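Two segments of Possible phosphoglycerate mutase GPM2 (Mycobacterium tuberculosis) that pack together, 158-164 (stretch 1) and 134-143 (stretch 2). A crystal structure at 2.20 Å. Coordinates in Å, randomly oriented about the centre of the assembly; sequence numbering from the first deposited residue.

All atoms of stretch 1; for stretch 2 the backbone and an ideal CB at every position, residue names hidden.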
# COMPACT_ATOMS: atom_id res chain seq x y z
N ALA A 158 6.72 -0.64 -10.35
CA ALA A 158 6.28 -1.14 -11.64
C ALA A 158 5.76 -2.54 -11.43
O ALA A 158 4.68 -2.89 -11.92
CB ALA A 158 7.45 -1.17 -12.63
N VAL A 159 6.53 -3.35 -10.72
CA VAL A 159 6.11 -4.72 -10.45
C VAL A 159 4.78 -4.74 -9.69
O VAL A 159 3.87 -5.48 -10.04
CB VAL A 159 7.16 -5.48 -9.65
CG1 VAL A 159 6.62 -6.86 -9.24
CG2 VAL A 159 8.43 -5.63 -10.50
N ILE A 160 4.68 -3.91 -8.66
CA ILE A 160 3.45 -3.82 -7.86
C ILE A 160 2.26 -3.40 -8.71
O ILE A 160 1.19 -4.01 -8.64
CB ILE A 160 3.61 -2.82 -6.70
CG1 ILE A 160 4.64 -3.36 -5.70
CG2 ILE A 160 2.27 -2.57 -6.03
CD1 ILE A 160 4.99 -2.38 -4.62
N THR A 161 2.45 -2.34 -9.51
CA THR A 161 1.39 -1.84 -10.37
C THR A 161 0.89 -2.93 -11.31
O THR A 161 -0.31 -3.03 -11.57
CB THR A 161 1.87 -0.65 -11.22
OG1 THR A 161 2.30 0.41 -10.35
CG2 THR A 161 0.76 -0.13 -12.11
N ARG A 162 1.81 -3.75 -11.81
CA ARG A 162 1.45 -4.83 -12.72
C ARG A 162 0.86 -6.01 -11.98
O ARG A 162 -0.02 -6.71 -12.50
CB ARG A 162 2.68 -5.26 -13.53
CG ARG A 162 3.25 -4.14 -14.40
CD ARG A 162 2.17 -3.58 -15.33
NE ARG A 162 1.68 -4.60 -16.25
CZ ARG A 162 0.58 -4.48 -16.98
NH1 ARG A 162 -0.16 -3.38 -16.90
NH2 ARG A 162 0.23 -5.46 -17.80
N TRP A 163 1.33 -6.24 -10.76
CA TRP A 163 0.79 -7.33 -9.96
C TRP A 163 -0.72 -7.12 -9.82
O TRP A 163 -1.51 -8.06 -9.96
CB TRP A 163 1.42 -7.37 -8.56
CG TRP A 163 0.82 -8.44 -7.69
CD1 TRP A 163 -0.19 -8.28 -6.79
CD2 TRP A 163 1.15 -9.83 -7.68
NE1 TRP A 163 -0.51 -9.50 -6.21
CE2 TRP A 163 0.30 -10.46 -6.74
CE3 TRP A 163 2.09 -10.62 -8.37
CZ2 TRP A 163 0.36 -11.84 -6.48
CZ3 TRP A 163 2.15 -11.99 -8.11
CH2 TRP A 163 1.28 -12.58 -7.17
N VAL A 164 -1.10 -5.87 -9.57
CA VAL A 164 -2.50 -5.50 -9.40
C VAL A 164 -3.21 -5.20 -10.72
O VAL A 164 -4.31 -4.67 -10.74
CB VAL A 164 -2.65 -4.30 -8.44
CG1 VAL A 164 -2.19 -4.71 -7.05
CG2 VAL A 164 -1.86 -3.12 -8.93
N UNK A 134 8.74 -10.05 -14.77
CA UNK A 134 9.09 -10.21 -13.37
C UNK A 134 7.93 -10.84 -12.59
O UNK A 134 8.14 -11.73 -11.76
CB UNK A 134 9.47 -8.86 -12.76
N UNK A 135 6.72 -10.38 -12.86
CA UNK A 135 5.54 -10.94 -12.20
C UNK A 135 5.38 -12.42 -12.61
O UNK A 135 5.05 -13.28 -11.77
CB UNK A 135 4.29 -10.14 -12.56
N UNK A 136 5.63 -12.71 -13.88
CA UNK A 136 5.53 -14.07 -14.42
C UNK A 136 6.53 -14.96 -13.70
O UNK A 136 6.22 -16.11 -13.36
CB UNK A 136 5.78 -14.09 -15.93
N UNK A 137 7.73 -14.43 -13.48
CA UNK A 137 8.77 -15.18 -12.79
C UNK A 137 8.29 -15.56 -11.38
O UNK A 137 8.38 -16.72 -10.97
CB UNK A 137 10.06 -14.37 -12.72
N UNK A 138 7.78 -14.58 -10.66
CA UNK A 138 7.30 -14.76 -9.30
C UNK A 138 6.23 -15.85 -9.19
O UNK A 138 6.35 -16.75 -8.36
CB UNK A 138 6.75 -13.44 -8.77
N UNK A 139 5.20 -15.75 -10.01
CA UNK A 139 4.09 -16.70 -10.01
C UNK A 139 4.52 -18.15 -10.19
O UNK A 139 3.86 -19.07 -9.70
CB UNK A 139 3.10 -16.33 -11.12
N UNK A 140 5.64 -18.37 -10.89
CA UNK A 140 6.13 -19.72 -11.11
C UNK A 140 6.72 -20.33 -9.87
O UNK A 140 6.60 -21.54 -9.66
CB UNK A 140 7.17 -19.73 -12.23
N UNK A 141 7.36 -19.53 -9.03
CA UNK A 141 7.94 -20.06 -7.81
C UNK A 141 6.96 -20.06 -6.66
O UNK A 141 7.06 -20.88 -5.75
CB UNK A 141 9.18 -19.26 -7.43
N UNK A 142 6.01 -19.13 -6.70
CA UNK A 142 5.00 -19.00 -5.65
C UNK A 142 4.10 -20.23 -5.61
O UNK A 142 3.25 -20.37 -4.73
CB UNK A 142 4.16 -17.74 -5.87
N UNK A 143 4.29 -21.12 -6.57
CA UNK A 143 3.51 -22.34 -6.63
C UNK A 143 3.91 -23.25 -5.47
O UNK A 143 3.17 -24.14 -5.07
CB UNK A 143 3.70 -23.05 -7.97

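Stretch 1 is helical from 158 to 163, and the helix axes cross at -69° with a closest approach of 10.2 Å. On stretch 1 the contacts involve V159, R162 and W163.

Position 134 directs its CA-to-CB bond toward stretch 1, and its ideal CB already lies 4.1 Å from V159 CG2. At that range a small apolar group suffices. The residue is A134, whose CB makes exactly this methyl-methyl contact.

Position 135 is the centre of the register: its CA is 6.4 Å from the CA of W163, the nearest pair across the stretches. The ideal CB points toward stretch 1, 4.8 Å from W163 CE3 and 5.2 Å from both V159 CG1 and R162 CB. These distances leave space for a medium aliphatic chain; valine, isoleucine or leucine would suit the position. V135 is deposited, in rotamer t. Its CG1 lies 3.9 Å from W163 CE3, while its CG2 lies 3.8 Å from V159 O, 4.1 Å from V159 CG1, 4.1 Å from R162 CB and 4.1 Å from W163 N. R162 takes part through the base of its side chain, since its end leads away.

Position 136 points away and 137 is out of reach, so stretch 1 constrains neither; they are A136 and L137.

Position 138 again points toward stretch 1, with its ideal CB 4.9 Å from W163 CZ3. A small residue would fit beside the ring. A138 covers little.

At 139 the bond runs sideways, and the ideal CB is 5.4 Å from W163 CZ3. A flexible apolar chain could bend back to the indole. L139 does so with chi1 at -69° (m) and chi2 at 174° (t), bringing CD2 to 3.6 Å from W163 CH2.

Positions 140 and 141 are out of reach, leaving polar or apolar choices open. They are E140 and H141, the latter giving a weak hydrogen bond from ND1 to L137 O (3.5 Å).

Position 142 points toward stretch 1, but no atom there is within 5.5 Å of its ideal CB. A side chain reaching at least two atoms beyond CB is needed; leucine, isoleucine, methionine or an aromatic would suit the apolar indole. M142 extends CE to 3.6 Å from W163 CH2, and its SD sits 4.8 Å from the centroid of the W163 six-membered ring, 64° off the normal, an oblique sulfur-aromatic approach.

Position 143 is out of reach; it is S143. No hydrogen bond joins the stretches, so the contact is apolar packing.

Stretch 2 134-143: AVALALEHMS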
# COMPACT_ATOMS: atom_id res chain seq x y z
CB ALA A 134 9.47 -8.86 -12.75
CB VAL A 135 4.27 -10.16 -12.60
CG1 VAL A 135 3.02 -10.90 -12.11
CG2 VAL A 135 4.32 -8.75 -12.01
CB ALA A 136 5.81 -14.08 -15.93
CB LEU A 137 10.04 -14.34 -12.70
CG LEU A 137 11.22 -14.91 -11.92
CD1 LEU A 137 11.75 -16.16 -12.60
CD2 LEU A 137 12.31 -13.87 -11.82
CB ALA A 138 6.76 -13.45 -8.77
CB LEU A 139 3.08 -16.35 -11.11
CG LEU A 139 2.27 -15.06 -10.93
CD1 LEU A 139 1.45 -14.81 -12.18
CD2 LEU A 139 1.37 -15.19 -9.71
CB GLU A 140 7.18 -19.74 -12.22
CG GLU A 140 7.60 -21.16 -12.56
CD GLU A 140 8.54 -21.22 -13.74
OE1 GLU A 140 9.63 -20.61 -13.66
OE2 GLU A 140 8.19 -21.89 -14.75
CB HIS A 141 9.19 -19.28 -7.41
CG HIS A 141 10.37 -19.53 -8.29
ND1 HIS A 141 10.72 -18.69 -9.33
CD2 HIS A 141 11.27 -20.55 -8.32
CE1 HIS A 141 11.78 -19.17 -9.95
NE2 HIS A 141 12.13 -20.30 -9.36
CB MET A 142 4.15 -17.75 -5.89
CG MET A 142 4.91 -16.43 -5.68
SD MET A 142 3.94 -14.99 -6.16
CE MET A 142 2.55 -15.09 -4.94
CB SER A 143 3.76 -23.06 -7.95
OG SER A 143 2.91 -24.18 -8.07
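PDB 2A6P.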